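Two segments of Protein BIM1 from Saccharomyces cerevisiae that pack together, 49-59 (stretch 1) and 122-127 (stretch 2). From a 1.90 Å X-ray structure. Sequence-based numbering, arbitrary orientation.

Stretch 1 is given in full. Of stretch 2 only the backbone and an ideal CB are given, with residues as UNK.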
# COMPACT_ATOMS: atom_id res chain seq x y z
N ASP A 49 -12.88 -1.23 0.49
CA ASP A 49 -13.68 -0.00 0.57
C ASP A 49 -12.82 1.26 0.44
O ASP A 49 -13.23 2.34 0.85
CB ASP A 49 -14.50 0.03 1.87
CG ASP A 49 -13.64 0.19 3.12
OD1 ASP A 49 -12.40 0.11 3.03
OD2 ASP A 49 -14.23 0.39 4.20
N LEU A 50 -11.64 1.10 -0.15
CA LEU A 50 -10.73 2.22 -0.37
C LEU A 50 -11.16 2.98 -1.62
O LEU A 50 -11.66 2.39 -2.57
CB LEU A 50 -9.30 1.71 -0.58
CG LEU A 50 -8.44 1.28 0.61
CD1 LEU A 50 -7.95 2.53 1.33
CD2 LEU A 50 -9.22 0.37 1.55
N PRO A 51 -10.99 4.31 -1.61
CA PRO A 51 -11.36 5.16 -2.76
C PRO A 51 -10.24 5.07 -3.79
O PRO A 51 -9.50 6.02 -4.02
CB PRO A 51 -11.48 6.54 -2.13
CG PRO A 51 -10.44 6.50 -1.06
CD PRO A 51 -10.64 5.14 -0.44
N MSE A 52 -10.13 3.90 -4.42
CA MSE A 52 -9.09 3.65 -5.40
C MSE A 52 -8.98 4.68 -6.52
O MSE A 52 -7.88 5.01 -6.94
CB MSE A 52 -9.24 2.25 -5.98
CG MSE A 52 -8.96 1.13 -4.97
SE MSE A 52 -7.17 1.19 -4.18
CE MSE A 52 -6.13 0.86 -5.78
N ASN A 53 -10.12 5.19 -7.00
CA ASN A 53 -10.08 6.17 -8.07
C ASN A 53 -9.33 7.43 -7.65
O ASN A 53 -8.82 8.17 -8.49
CB ASN A 53 -11.49 6.60 -8.49
CG ASN A 53 -12.32 5.47 -9.04
OD1 ASN A 53 -11.80 4.44 -9.47
ND2 ASN A 53 -13.63 5.66 -9.05
N ARG A 54 -9.28 7.68 -6.35
CA ARG A 54 -8.63 8.89 -5.84
C ARG A 54 -7.20 8.68 -5.36
O ARG A 54 -6.50 9.64 -5.00
CB ARG A 54 -9.52 9.50 -4.75
CG ARG A 54 -10.82 10.07 -5.32
CD ARG A 54 -11.84 10.37 -4.23
NE ARG A 54 -12.89 9.35 -4.19
CZ ARG A 54 -13.57 9.02 -3.09
NH1 ARG A 54 -13.31 9.62 -1.94
NH2 ARG A 54 -14.49 8.07 -3.14
N VAL A 55 -6.77 7.43 -5.36
CA VAL A 55 -5.41 7.10 -4.98
C VAL A 55 -4.56 7.41 -6.20
O VAL A 55 -4.88 6.98 -7.31
CB VAL A 55 -5.27 5.59 -4.64
CG1 VAL A 55 -3.80 5.22 -4.45
CG2 VAL A 55 -6.07 5.27 -3.39
N LYS A 56 -3.50 8.20 -6.02
CA LYS A 56 -2.61 8.54 -7.12
C LYS A 56 -1.65 7.37 -7.24
O LYS A 56 -0.56 7.37 -6.67
CB LYS A 56 -1.85 9.83 -6.81
CG LYS A 56 -2.76 11.03 -6.54
CD LYS A 56 -3.69 11.29 -7.72
CE LYS A 56 -4.76 12.31 -7.38
NZ LYS A 56 -5.78 12.42 -8.47
N PHE A 57 -2.09 6.36 -7.98
CA PHE A 57 -1.31 5.15 -8.12
C PHE A 57 0.05 5.29 -8.77
O PHE A 57 1.03 4.70 -8.31
CB PHE A 57 -2.11 4.08 -8.87
CG PHE A 57 -1.78 2.70 -8.42
CD1 PHE A 57 -2.25 2.23 -7.20
CD2 PHE A 57 -0.92 1.91 -9.17
CE1 PHE A 57 -1.86 0.99 -6.72
CE2 PHE A 57 -0.52 0.66 -8.69
CZ PHE A 57 -0.99 0.20 -7.46
N ASN A 58 0.13 6.08 -9.84
CA ASN A 58 1.39 6.29 -10.53
C ASN A 58 1.86 7.73 -10.32
O ASN A 58 2.09 8.46 -11.26
CB ASN A 58 1.20 5.99 -12.02
CG ASN A 58 0.82 4.54 -12.27
OD1 ASN A 58 1.63 3.63 -12.06
ND2 ASN A 58 -0.41 4.31 -12.71
N ALA A 59 2.00 8.10 -9.05
CA ALA A 59 2.42 9.44 -8.66
C ALA A 59 3.93 9.66 -8.70
O ALA A 59 4.71 8.73 -8.53
CB ALA A 59 1.89 9.76 -7.25
N UNK A 122 -8.32 -4.27 -12.25
CA UNK A 122 -9.66 -3.70 -12.38
C UNK A 122 -9.94 -2.68 -11.28
O UNK A 122 -10.57 -1.65 -11.53
CB UNK A 122 -10.71 -4.81 -12.35
N UNK A 123 -9.49 -2.96 -10.06
CA UNK A 123 -9.72 -2.04 -8.96
C UNK A 123 -9.02 -0.69 -9.19
O UNK A 123 -9.48 0.32 -8.66
CB UNK A 123 -9.24 -2.67 -7.65
N UNK A 124 -7.94 -0.69 -9.97
CA UNK A 124 -7.18 0.53 -10.28
C UNK A 124 -7.62 1.12 -11.62
O UNK A 124 -6.99 2.06 -12.11
CB UNK A 124 -5.68 0.23 -10.31
N UNK A 125 -8.66 0.56 -12.23
CA UNK A 125 -9.11 1.00 -13.55
C UNK A 125 -7.96 0.89 -14.55
O UNK A 125 -7.76 1.73 -15.43
CB UNK A 125 -9.64 2.43 -13.49
N UNK A 126 -7.19 -0.18 -14.37
CA UNK A 126 -6.06 -0.53 -15.21
C UNK A 126 -4.91 0.45 -15.28
O UNK A 126 -4.25 0.59 -16.31
CB UNK A 126 -6.57 -0.76 -16.63
N UNK A 127 -4.67 1.13 -14.16
CA UNK A 127 -3.56 2.06 -14.03
C UNK A 127 -2.44 1.21 -13.43
O UNK A 127 -1.51 1.77 -12.82
OXT UNK A 127 -2.51 -0.03 -13.58
CB UNK A 127 -3.90 3.28 -13.17

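Position 122 lies on helical backbone (phi/psi -63/-39), and its ideal CB has nothing of stretch 1 within 5.5 Å. Stretch 1 imposes no choice; any helix-compatible residue would fit. The deposited residue is Ala122, whose O accepts a backbone hydrogen bond from N of 125 (3.0 Å).

Position 123 is still helical (-64/-26). Its CA-to-CB bond points sideways, with the ideal CB 4.7 Å from Met52 CG, so a long chain, apolar or basic, could run along the selenomethionine toward the backbone carbonyl of Leu50. The residue is Arg123. Its NH2 comes 4.1 Å from Leu50 O, a proximity rather than a bond, and its backbone O packs 3.3 Å from Met52 CB.

At position 124 the chain leaves helical phi/psi (-96/7). The CA-to-CB bond again points sideways, but the ideal CB is 4.6 Å from Met52 CE and 5.0 Å from Phe57 CG. An aliphatic stem is favored here: Leu, Met, or the methylenes of Lys or Arg. Arg124 is found, with chi1 m and chi2 t, which together set CD over the ring. Its CD sits 3.1 Å from the Phe57 ring centroid, 10° off the normal, a CH-pi contact over the face, while CG lies 4.0 Å from Met52 CE.

Position 125 has positive phi (57/38), a conformation that Gly, Asn or Asp adopts readily. However, CA-to-CB points toward stretch 1, with the ideal CB 5.0 Å from Asn53 OD1, so a polar or long flexible chain also suits. It is Lys125; its CE approaches Asn53 OD1 to 3.4 Å.

Position 126 also has positive phi (61/33), and its ideal CB finds no stretch 1 atom within 5.5 Å. Gly or Asn would suit the backbone, but stretch 1 does not select. The residue is Tyr126, without contact here.

Position 127 ends in a carboxylate, and its CA-to-CB bond points toward stretch 1, its ideal CB 3.7 Å from Asn58 ND2 and 4.7 Å from Phe57 CB. Beyond lie the carbonyls of Met52 and Val55, calling for a long donor: Lys could reach for one, whereas a guanidinium can serve both. Arg127 does so, NH2 to Met52 O (2.6 Å, 154°) and NH1 to Val55 O (2.7 Å, 150°), both acceptors near the guanidinium plane, with Phe57 CB over one face. Water 1 accepts from Arg127 NH2 (2.9 Å) and donates to Asn53 OD1 (2.7 Å) and Arg123 O (2.9 Å). Asn58 ND2 donates to Arg127 O (2.8 Å, 166°), and Arg127 OXT forms a salt bridge with Arg124 NE (3.1 Å).

Stretch 2, residues 122-127: ARRKYR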
# COMPACT_ATOMS: atom_id res chain seq x y z
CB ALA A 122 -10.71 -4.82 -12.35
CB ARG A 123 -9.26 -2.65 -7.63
CG ARG A 123 -10.11 -3.83 -7.15
CD ARG A 123 -11.55 -3.42 -6.83
NE ARG A 123 -11.61 -2.55 -5.66
CZ ARG A 123 -12.73 -1.97 -5.21
NH1 ARG A 123 -13.88 -2.16 -5.84
NH2 ARG A 123 -12.69 -1.21 -4.12
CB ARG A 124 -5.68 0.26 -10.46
CG ARG A 124 -4.94 -0.41 -9.36
CD ARG A 124 -3.44 -0.17 -9.59
NE ARG A 124 -2.82 -1.02 -10.61
CZ ARG A 124 -2.29 -2.22 -10.35
NH1 ARG A 124 -2.33 -2.71 -9.12
NH2 ARG A 124 -1.70 -2.91 -11.31
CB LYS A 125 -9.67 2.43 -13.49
CG LYS A 125 -10.93 2.50 -12.65
CD LYS A 125 -11.91 3.58 -13.09
CE LYS A 125 -11.38 4.97 -12.84
NZ LYS A 125 -12.48 5.97 -13.03
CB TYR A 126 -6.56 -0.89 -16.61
CG TYR A 126 -7.57 -2.00 -16.54
CD1 TYR A 126 -8.92 -1.72 -16.34
CD2 TYR A 126 -7.17 -3.34 -16.55
CE1 TYR A 126 -9.85 -2.74 -16.14
CE2 TYR A 126 -8.09 -4.36 -16.35
CZ TYR A 126 -9.43 -4.05 -16.14
OH TYR A 126 -10.34 -5.06 -15.91
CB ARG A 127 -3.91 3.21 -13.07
CG ARG A 127 -4.91 4.24 -13.61
CD ARG A 127 -5.26 5.26 -12.52
NE ARG A 127 -6.10 4.67 -11.47
CZ ARG A 127 -6.21 5.13 -10.23
NH1 ARG A 127 -5.53 6.20 -9.85
NH2 ARG A 127 -7.02 4.53 -9.37
O HOH W 1 -9.52 3.03 -9.65
O HOH W 2 -2.52 7.25 -11.04
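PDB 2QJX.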